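Local coordinates for protein putative TRAP PERIPLASMIC SOLUTE BINDING PROTEIN (Haemophilus influenzae, PDB 4PBQ) that binds L-gulonate and probably serves as the periplasmic receptor that hands this sugar acid to a TRAP transporter, at residues Gly163-Trp177 and Glu198-Met210. Residues are numbered along the deposited sequence; the frame is centred on the assembly and turned at random.
Sequences GLRLRVPLNSLFVDW and EQKVIDGQENPYM. With 2UF (L-gulonate), chain D.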
ATOM      1  N   GLY A 163      22.491 -12.426  -5.814  1.00 19.90           N
ATOM      2  CA  GLY A 163      22.392 -12.358  -7.260  1.00 18.72           C
ATOM      3  C   GLY A 163      20.992 -11.958  -7.739  1.00 16.85           C
ATOM      4  O   GLY A 163      20.812 -11.634  -8.907  1.00 19.70           O
ATOM      5  N   LEU A 164      20.008 -12.000  -6.849  1.00 15.86           N
ATOM      6  CA  LEU A 164      18.629 -11.682  -7.228  1.00 18.70           C
ATOM      7  C   LEU A 164      18.481 -10.195  -7.535  1.00 19.34           C
ATOM      8  O   LEU A 164      18.920  -9.364  -6.745  1.00 16.32           O
ATOM      9  CB  LEU A 164      17.664 -12.065  -6.111  1.00 15.43           C
ATOM     10  CG  LEU A 164      16.188 -11.903  -6.480  1.00 15.64           C
ATOM     11  CD1 LEU A 164      15.768 -12.884  -7.578  1.00 15.77           C
ATOM     12  CD2 LEU A 164      15.335 -12.068  -5.230  1.00 15.94           C
ATOM     13  N   ARG A 165      17.860  -9.874  -8.671  1.00 11.95           N
ATOM     14  CA  ARG A 165      17.583  -8.487  -9.050  1.00  8.83           C
ATOM     15  C   ARG A 165      16.094  -8.240  -8.921  1.00 10.18           C
ATOM     16  O   ARG A 165      15.288  -8.857  -9.618  1.00 11.08           O
ATOM     17  CB  ARG A 165      18.056  -8.226 -10.479  1.00 17.05           C
ATOM     18  CG  ARG A 165      19.571  -8.444 -10.672  1.00 19.76           C
ATOM     19  CD  ARG A 165      19.960  -8.610 -12.129  1.00 27.82           C
ATOM     20  NE  ARG A 165      19.156  -9.625 -12.789  1.00 18.32           N
ATOM     21  CZ  ARG A 165      18.923  -9.661 -14.098  1.00 25.45           C
ATOM     22  NH1 ARG A 165      19.471  -8.762 -14.906  1.00 24.95           N
ATOM     23  NH2 ARG A 165      18.147 -10.601 -14.605  1.00 25.96           N
ATOM     24  N   LEU A 166      15.729  -7.357  -8.006  1.00  8.24           N
ATOM     25  CA  LEU A 166      14.312  -7.152  -7.716  1.00  8.56           C
ATOM     26  C   LEU A 166      13.949  -5.706  -7.938  1.00 11.08           C
ATOM     27  O   LEU A 166      14.616  -4.809  -7.414  1.00  9.82           O
ATOM     28  CB  LEU A 166      14.034  -7.532  -6.268  1.00 11.51           C
ATOM     29  CG  LEU A 166      12.736  -8.252  -5.934  1.00 23.55           C
ATOM     30  CD1 LEU A 166      12.658  -9.602  -6.667  1.00 15.38           C
ATOM     31  CD2 LEU A 166      12.598  -8.453  -4.426  1.00 26.04           C
ATOM     32  N   ARG A 167      12.895  -5.456  -8.712  1.00  8.61           N
ATOM     33  CA  ARG A 167      12.327  -4.121  -8.716  1.00  6.26           C
ATOM     34  C   ARG A 167      11.787  -3.816  -7.331  1.00  5.36           C
ATOM     35  O   ARG A 167      11.162  -4.674  -6.702  1.00  7.29           O
ATOM     36  CB  ARG A 167      11.202  -3.988  -9.731  1.00  6.78           C
ATOM     37  CG  ARG A 167      10.502  -2.656  -9.711  1.00  5.09           C
ATOM     38  CD  ARG A 167       9.282  -2.651  -8.828  1.00  4.45           C
ATOM     39  NE  ARG A 167       8.582  -1.376  -8.837  1.00  4.12           N
ATOM     40  CZ  ARG A 167       7.511  -1.132  -8.101  1.00  6.29           C
ATOM     41  NH1 ARG A 167       7.016  -2.088  -7.302  1.00  7.72           N
ATOM     42  NH2 ARG A 167       6.932   0.052  -8.158  1.00  7.00           N
ATOM     43  N   VAL A 168      12.009  -2.592  -6.871  1.00  5.26           N
ATOM     44  CA  VAL A 168      11.340  -2.086  -5.674  1.00  8.18           C
ATOM     45  C   VAL A 168      10.618  -0.762  -5.986  1.00  7.89           C
ATOM     46  O   VAL A 168      10.892  -0.113  -6.998  1.00  5.23           O
ATOM     47  CB  VAL A 168      12.315  -1.898  -4.477  1.00  7.05           C
ATOM     48  CG1 VAL A 168      12.898  -3.252  -4.052  1.00  8.25           C
ATOM     49  CG2 VAL A 168      13.430  -0.909  -4.845  1.00  8.02           C
ATOM     50  N   PRO A 169       9.698  -0.365  -5.118  1.00  6.28           N
ATOM     51  CA  PRO A 169       8.978   0.896  -5.410  1.00  4.86           C
ATOM     52  C   PRO A 169       9.831   2.150  -5.234  1.00  5.57           C
ATOM     53  O   PRO A 169      11.027   2.075  -4.870  1.00  7.48           O
ATOM     54  CB  PRO A 169       7.827   0.902  -4.411  1.00 14.12           C
ATOM     55  CG  PRO A 169       8.090  -0.204  -3.440  1.00  9.43           C
ATOM     56  CD  PRO A 169       9.066  -1.155  -4.057  1.00  7.83           C
ATOM     57  N   LEU A 170       9.208   3.293  -5.531  1.00  5.66           N
ATOM     58  CA  LEU A 170       9.846   4.602  -5.455  1.00  4.92           C
ATOM     59  C   LEU A 170       9.923   5.121  -4.012  1.00  7.00           C
ATOM     60  O   LEU A 170       9.389   6.187  -3.679  1.00  8.16           O
ATOM     61  CB  LEU A 170       9.056   5.583  -6.322  1.00  7.00           C
ATOM     62  CG  LEU A 170       8.955   5.196  -7.807  1.00  7.62           C
ATOM     63  CD1 LEU A 170       8.014   6.181  -8.517  1.00 11.96           C
ATOM     64  CD2 LEU A 170      10.291   5.173  -8.499  1.00  9.98           C
ATOM     65  N   ASN A 171      10.652   4.369  -3.188  1.00  6.80           N
ATOM     66  CA  ASN A 171      10.688   4.553  -1.753  1.00  6.12           C
ATOM     67  C   ASN A 171      11.944   3.869  -1.231  1.00  7.03           C
ATOM     68  O   ASN A 171      12.079   2.668  -1.343  1.00  8.65           O
ATOM     69  CB  ASN A 171       9.429   3.953  -1.137  1.00  8.16           C
ATOM     70  CG  ASN A 171       9.401   4.056   0.379  1.00  7.83           C
ATOM     71  OD1 ASN A 171      10.407   4.309   1.033  1.00  7.78           O
ATOM     72  ND2 ASN A 171       8.221   3.834   0.941  1.00  7.43           N
ATOM     73  N   SER A 172      12.901   4.662  -0.747  1.00  8.23           N
ATOM     74  CA  SER A 172      14.203   4.114  -0.350  1.00  7.84           C
ATOM     75  C   SER A 172      14.108   3.106   0.796  1.00  7.41           C
ATOM     76  O   SER A 172      15.040   2.302   1.000  1.00  8.85           O
ATOM     77  CB  SER A 172      15.161   5.251   0.008  1.00 13.94           C
ATOM     78  OG  SER A 172      14.665   5.944   1.143  1.00 14.57           O
ATOM     79  N   LEU A 173      12.997   3.091   1.544  1.00  9.60           N
ATOM     80  CA  LEU A 173      12.838   2.051   2.570  1.00  9.42           C
ATOM     81  C   LEU A 173      12.958   0.654   1.928  1.00  8.64           C
ATOM     82  O   LEU A 173      13.520  -0.285   2.487  1.00  8.24           O
ATOM     83  CB  LEU A 173      11.460   2.153   3.247  1.00  9.44           C
ATOM     84  CG  LEU A 173      11.119   0.949   4.115  1.00  9.02           C
ATOM     85  CD1 LEU A 173      12.092   0.894   5.272  1.00 14.52           C
ATOM     86  CD2 LEU A 173       9.663   0.980   4.625  1.00 16.42           C
ATOM     87  N   PHE A 174      12.404   0.518   0.736  1.00  7.31           N
ATOM     88  CA  PHE A 174      12.347  -0.759   0.073  1.00  5.78           C
ATOM     89  C   PHE A 174      13.689  -1.088  -0.573  1.00  7.57           C
ATOM     90  O   PHE A 174      14.082  -2.266  -0.647  1.00  7.68           O
ATOM     91  CB  PHE A 174      11.233  -0.753  -0.982  1.00  7.41           C
ATOM     92  CG  PHE A 174       9.857  -0.814  -0.396  1.00  5.47           C
ATOM     93  CD1 PHE A 174       9.252   0.318   0.168  1.00  7.37           C
ATOM     94  CD2 PHE A 174       9.157  -2.005  -0.414  1.00  6.27           C
ATOM     95  CE1 PHE A 174       7.971   0.247   0.698  1.00  8.10           C
ATOM     96  CE2 PHE A 174       7.867  -2.074   0.107  1.00  6.25           C
ATOM     97  CZ  PHE A 174       7.287  -0.959   0.679  1.00  9.33           C
ATOM     98  N   VAL A 175      14.393  -0.049  -1.023  1.00  7.28           N
ATOM     99  CA  VAL A 175      15.760  -0.218  -1.479  1.00 11.77           C
ATOM    100  C   VAL A 175      16.588  -0.761  -0.313  1.00  7.47           C
ATOM    101  O   VAL A 175      17.342  -1.723  -0.469  1.00  9.55           O
ATOM    102  CB  VAL A 175      16.381   1.089  -2.028  1.00  8.16           C
ATOM    103  CG1 VAL A 175      17.794   0.830  -2.507  1.00 10.70           C
ATOM    104  CG2 VAL A 175      15.545   1.668  -3.176  1.00  7.48           C
ATOM    105  N   ASP A 176      16.502  -0.116   0.847  1.00  8.38           N
ATOM    106  CA  ASP A 176      17.257  -0.565   2.027  1.00  8.10           C
ATOM    107  C   ASP A 176      16.865  -1.971   2.500  1.00  8.34           C
ATOM    108  O   ASP A 176      17.728  -2.786   2.863  1.00  9.31           O
ATOM    109  CB  ASP A 176      17.107   0.449   3.156  1.00  7.89           C
ATOM    110  CG  ASP A 176      17.738   1.792   2.833  1.00 15.79           C
ATOM    111  OD1 ASP A 176      18.608   1.885   1.922  1.00 14.39           O
ATOM    112  OD2 ASP A 176      17.373   2.755   3.527  1.00 12.02           O
ATOM    113  N   TRP A 177      15.566  -2.257   2.490  1.00  8.72           N
ATOM    114  CA  TRP A 177      15.075  -3.587   2.829  1.00  7.83           C
ATOM    115  C   TRP A 177      15.733  -4.634   1.923  1.00  8.25           C
ATOM    116  O   TRP A 177      16.261  -5.653   2.386  1.00  9.24           O
ATOM    117  CB  TRP A 177      13.535  -3.645   2.723  1.00  8.25           C
ATOM    118  CG  TRP A 177      13.040  -5.056   2.678  1.00  9.06           C
ATOM    119  CD1 TRP A 177      12.834  -5.883   3.741  1.00  9.46           C
ATOM    120  CD2 TRP A 177      12.731  -5.823   1.506  1.00  6.34           C
ATOM    121  NE1 TRP A 177      12.434  -7.121   3.315  1.00 10.10           N
ATOM    122  CE2 TRP A 177      12.357  -7.111   1.941  1.00  9.61           C
ATOM    123  CE3 TRP A 177      12.757  -5.550   0.131  1.00  8.78           C
ATOM    124  CZ2 TRP A 177      12.008  -8.128   1.054  1.00  8.98           C
ATOM    125  CZ3 TRP A 177      12.396  -6.565  -0.757  1.00 11.01           C
ATOM    126  CH2 TRP A 177      12.017  -7.830  -0.287  1.00 10.62           C
ATOM    127  N   GLU A 198      10.687  -8.198 -19.151  1.00 17.08           N
ATOM    128  CA  GLU A 198      10.785  -8.637 -20.533  1.00 16.02           C
ATOM    129  C   GLU A 198      12.193  -8.417 -21.074  1.00 13.33           C
ATOM    130  O   GLU A 198      12.709  -9.234 -21.868  1.00 19.42           O
ATOM    131  CB  GLU A 198       9.733  -7.913 -21.381  1.00 17.29           C
ATOM    132  CG  GLU A 198       9.453  -8.537 -22.732  1.00 31.01           C
ATOM    133  CD  GLU A 198      10.478  -8.173 -23.781  1.00 43.97           C
ATOM    134  OE1 GLU A 198      11.156  -7.129 -23.620  1.00 46.89           O
ATOM    135  OE2 GLU A 198      10.600  -8.933 -24.773  1.00 47.39           O
ATOM    136  N   GLN A 199      12.826  -7.339 -20.621  1.00 11.95           N
ATOM    137  CA  GLN A 199      14.192  -6.986 -21.011  1.00 12.88           C
ATOM    138  C   GLN A 199      15.268  -7.691 -20.189  1.00 15.08           C
ATOM    139  O   GLN A 199      16.439  -7.449 -20.415  1.00 17.42           O
ATOM    140  CB  GLN A 199      14.423  -5.481 -20.890  1.00 16.04           C
ATOM    141  CG  GLN A 199      13.746  -4.631 -21.946  1.00 15.01           C
ATOM    142  CD  GLN A 199      13.875  -3.137 -21.632  1.00 15.77           C
ATOM    143  OE1 GLN A 199      14.943  -2.548 -21.783  1.00 13.93           O
ATOM    144  NE2 GLN A 199      12.783  -2.527 -21.184  1.00 11.57           N
ATOM    145  N   LYS A 200      14.863  -8.535 -19.236  1.00 15.25           N
ATOM    146  CA  LYS A 200      15.794  -9.258 -18.348  1.00 15.97           C
ATOM    147  C   LYS A 200      16.664  -8.345 -17.491  1.00 17.85           C
ATOM    148  O   LYS A 200      17.812  -8.677 -17.173  1.00 22.14           O
ATOM    149  CB  LYS A 200      16.688 -10.215 -19.146  1.00 17.13           C
ATOM    150  CG  LYS A 200      15.947 -11.229 -19.977  1.00 27.16           C
ATOM    151  CD  LYS A 200      16.944 -12.186 -20.657  1.00 24.41           C
ATOM    152  CE  LYS A 200      16.254 -13.356 -21.285  1.00 36.73           C
ATOM    153  NZ  LYS A 200      15.487 -12.973 -22.500  1.00 47.73           N
ATOM    154  N   VAL A 201      16.105  -7.204 -17.095  1.00 13.07           N
ATOM    155  CA  VAL A 201      16.791  -6.245 -16.251  1.00 11.03           C
ATOM    156  C   VAL A 201      16.589  -6.585 -14.784  1.00 13.72           C
ATOM    157  O   VAL A 201      17.418  -6.273 -13.944  1.00 13.57           O
ATOM    158  CB  VAL A 201      16.304  -4.801 -16.549  1.00 15.00           C
ATOM    159  CG1 VAL A 201      16.885  -3.811 -15.578  1.00 16.29           C
ATOM    160  CG2 VAL A 201      16.678  -4.423 -17.977  1.00 24.57           C
ATOM    161  N   ILE A 202      15.455  -7.208 -14.485  1.00 12.25           N
ATOM    162  CA  ILE A 202      15.153  -7.664 -13.140  1.00 11.20           C
ATOM    163  C   ILE A 202      14.680  -9.105 -13.232  1.00  8.92           C
ATOM    164  O   ILE A 202      14.299  -9.576 -14.304  1.00 10.32           O
ATOM    165  CB  ILE A 202      14.034  -6.820 -12.485  1.00  8.40           C
ATOM    166  CG1 ILE A 202      12.768  -6.816 -13.344  1.00  7.21           C
ATOM    167  CG2 ILE A 202      14.532  -5.348 -12.218  1.00 11.13           C
ATOM    168  CD1 ILE A 202      11.599  -6.025 -12.710  1.00  7.68           C
ATOM    169  N   ASP A 203      14.682  -9.789 -12.094  1.00  8.46           N
ATOM    170  CA  ASP A 203      14.208 -11.167 -11.987  1.00 10.06           C
ATOM    171  C   ASP A 203      12.808 -11.258 -11.381  1.00 10.42           C
ATOM    172  O   ASP A 203      12.123 -12.281 -11.527  1.00 10.54           O
ATOM    173  CB  ASP A 203      15.134 -11.958 -11.095  1.00  9.50           C
ATOM    174  CG  ASP A 203      16.541 -12.024 -11.639  1.00 17.80           C
ATOM    175  OD1 ASP A 203      16.691 -12.407 -12.817  1.00 16.40           O
ATOM    176  OD2 ASP A 203      17.478 -11.668 -10.884  1.00 17.61           O
ATOM    177  N   GLY A 204      12.403 -10.202 -10.680  1.00  8.57           N
ATOM    178  CA  GLY A 204      11.120 -10.190 -10.017  1.00  7.89           C
ATOM    179  C   GLY A 204      10.820  -8.862  -9.350  1.00  8.02           C
ATOM    180  O   GLY A 204      11.466  -7.820  -9.596  1.00  6.83           O
ATOM    181  N   GLN A 205       9.787  -8.884  -8.523  1.00  7.60           N
ATOM    182  CA  GLN A 205       9.303  -7.694  -7.843  1.00  5.78           C
ATOM    183  C   GLN A 205       8.616  -8.149  -6.557  1.00  8.98           C
ATOM    184  O   GLN A 205       8.633  -9.340  -6.238  1.00  8.05           O
ATOM    185  CB  GLN A 205       8.344  -6.866  -8.749  1.00  6.68           C
ATOM    186  CG  GLN A 205       7.060  -7.571  -9.171  1.00  9.08           C
ATOM    187  CD  GLN A 205       5.932  -7.443  -8.160  1.00  8.03           C
ATOM    188  OE1 GLN A 205       5.518  -6.340  -7.818  1.00  9.14           O
ATOM    189  NE2 GLN A 205       5.475  -8.576  -7.634  1.00  8.94           N
ATOM    190  N   GLU A 206       8.023  -7.222  -5.811  1.00  6.30           N
ATOM    191  CA  GLU A 206       7.297  -7.591  -4.593  1.00  5.44           C
ATOM    192  C   GLU A 206       6.086  -6.683  -4.402  1.00  6.74           C
ATOM    193  O   GLU A 206       6.152  -5.488  -4.653  1.00  7.66           O
ATOM    194  CB  GLU A 206       8.225  -7.638  -3.370  1.00  9.60           C
ATOM    195  CG  GLU A 206       9.136  -6.445  -3.174  1.00  9.37           C
ATOM    196  CD  GLU A 206       8.416  -5.246  -2.588  1.00  9.87           C
ATOM    197  OE1 GLU A 206       7.901  -5.362  -1.447  1.00  7.97           O
ATOM    198  OE2 GLU A 206       8.360  -4.192  -3.277  1.00  7.81           O
ATOM    199  N   ASN A 207       4.980  -7.275  -3.970  1.00  7.16           N
ATOM    200  CA  ASN A 207       3.701  -6.582  -3.884  1.00  5.33           C
ATOM    201  C   ASN A 207       2.711  -7.561  -3.277  1.00  8.08           C
ATOM    202  O   ASN A 207       3.006  -8.754  -3.165  1.00  5.81           O
ATOM    203  CB  ASN A 207       3.241  -6.101  -5.285  1.00  5.31           C
ATOM    204  CG  ASN A 207       3.380  -4.578  -5.473  1.00  7.52           C
ATOM    205  OD1 ASN A 207       2.839  -3.785  -4.705  1.00  8.35           O
ATOM    206  ND2 ASN A 207       4.102  -4.182  -6.500  1.00  6.77           N
ATOM    207  N   PRO A 208       1.542  -7.072  -2.866  1.00  7.24           N
ATOM    208  CA  PRO A 208       0.545  -7.991  -2.317  1.00  8.15           C
ATOM    209  C   PRO A 208       0.029  -8.971  -3.361  1.00  8.67           C
ATOM    210  O   PRO A 208       0.080  -8.684  -4.569  1.00  7.44           O
ATOM    211  CB  PRO A 208      -0.568  -7.049  -1.809  1.00  8.13           C
ATOM    212  CG  PRO A 208       0.119  -5.719  -1.623  1.00  7.09           C
ATOM    213  CD  PRO A 208       1.152  -5.667  -2.715  1.00  6.10           C
ATOM    214  N   TYR A 209      -0.502 -10.102  -2.895  1.00  7.57           N
ATOM    215  CA  TYR A 209      -1.105 -11.106  -3.779  1.00  8.42           C
ATOM    216  C   TYR A 209      -2.095 -10.499  -4.778  1.00  7.57           C
ATOM    217  O   TYR A 209      -2.068 -10.852  -5.954  1.00  8.06           O
ATOM    218  CB  TYR A 209      -1.824 -12.202  -2.971  1.00  8.36           C
ATOM    219  CG  TYR A 209      -0.937 -13.336  -2.530  1.00  8.32           C
ATOM    220  CD1 TYR A 209      -0.407 -14.232  -3.442  1.00 16.04           C
ATOM    221  CD2 TYR A 209      -0.661 -13.532  -1.190  1.00 12.47           C
ATOM    222  CE1 TYR A 209       0.393 -15.301  -3.019  1.00 17.69           C
ATOM    223  CE2 TYR A 209       0.146 -14.560  -0.775  1.00 15.47           C
ATOM    224  CZ  TYR A 209       0.658 -15.449  -1.686  1.00 14.79           C
ATOM    225  OH  TYR A 209       1.456 -16.486  -1.223  1.00 23.50           O
HETATM  226  N   MSE A 210      -2.997  -9.625  -4.318  1.00  7.40           N
HETATM  227  CA  MSE A 210      -4.036  -9.151  -5.219  1.00  7.68           C
HETATM  228  C   MSE A 210      -3.464  -8.340  -6.357  1.00  9.09           C
HETATM  229  O   MSE A 210      -3.906  -8.501  -7.495  1.00  8.76           O
HETATM  230  CB  MSE A 210      -5.143  -8.373  -4.501  1.00  8.86           C
HETATM  231  CG  MSE A 210      -5.894  -9.235  -3.507  1.00 10.00           C
HETATM  232 SE   MSE A 210      -7.442  -8.338  -2.741  0.97 14.50          SE
HETATM  233  CE  MSE A 210      -6.529  -7.159  -1.514  1.00 14.48           C
TER
HETATM  234  O6A 2UF D 401       4.384   0.461  -6.766  1.00  6.48           O
HETATM  235  C6  2UF D 401       4.301  -0.306  -5.798  1.00 10.19           C
HETATM  236  O6B 2UF D 401       4.879  -1.398  -5.690  1.00  8.56           O
HETATM  237  C5  2UF D 401       3.353   0.119  -4.657  1.00  8.06           C
HETATM  238  O5  2UF D 401       2.868  -1.044  -4.021  1.00  5.42           O
HETATM  239  C4  2UF D 401       4.090   1.006  -3.630  1.00  8.76           C
HETATM  240  O4  2UF D 401       4.475   2.246  -4.246  1.00  6.81           O
HETATM  241  C3  2UF D 401       3.181   1.259  -2.408  1.00  5.48           C
HETATM  242  O3  2UF D 401       1.841   1.726  -2.787  1.00  5.86           O
HETATM  243  C2  2UF D 401       3.803   2.287  -1.448  1.00  6.75           C
HETATM  244  O2  2UF D 401       3.062   2.156  -0.250  1.00  6.20           O
HETATM  245  C1  2UF D 401       5.290   1.952  -1.118  1.00  4.97           C
HETATM  246  O1  2UF D 401       5.722   2.867  -0.098  1.00  6.69           O
HETATM  247  O   HOH W   1       8.515  -4.366  -6.062  1.00  6.61           O
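Arg165 takes hold of Asp203 side-on: NH2 reaches OD1 of Asp203 at 2.9 Å, nearly straight at 170°, in a salt bridge, while NE of Arg165 meets Asp203 OD2. Both oxygens lie in the guanidinium plane, yet the two flat groups are turned 54° apart. Because the Arg165 chain bends at chi3 (-52°), NH1 also donates a bent hydrogen bond to O of Lys200 (2.8 Å), whose positive phi ends helix 193-198 in a Schellman motif. Asp203 OD2 additionally accepts Arg165 N on its anti side and pairs with Lys153. A single parallel bridge, Leu166 with Gly204, follows; Arg167 N donates to Gly204 O (2.9 Å), and Leu166 CD1 packs on the Gly204 backbone. Beyond Gly204 a water bridges Arg167 O (2.7 Å) to Glu206 N and also joins Arg167 NH1 to Glu206 OE2. Glu206, bent at chi2, folds its carboxylate back to the edge of Phe174, where Arg147 and His229 hold OE1. Arg167 extends NH1 and NH2 to gulonate O6B (2.8 Å) and O6A (2.9 Å); Asn207 binds O6B and O5. This two-pronged grip is consistent with carboxylate recognition, as in other TRAP binding proteins; Glu206, salt-bridged to Arg147 and water-linked to Arg167, probably offsets part of the positive charge.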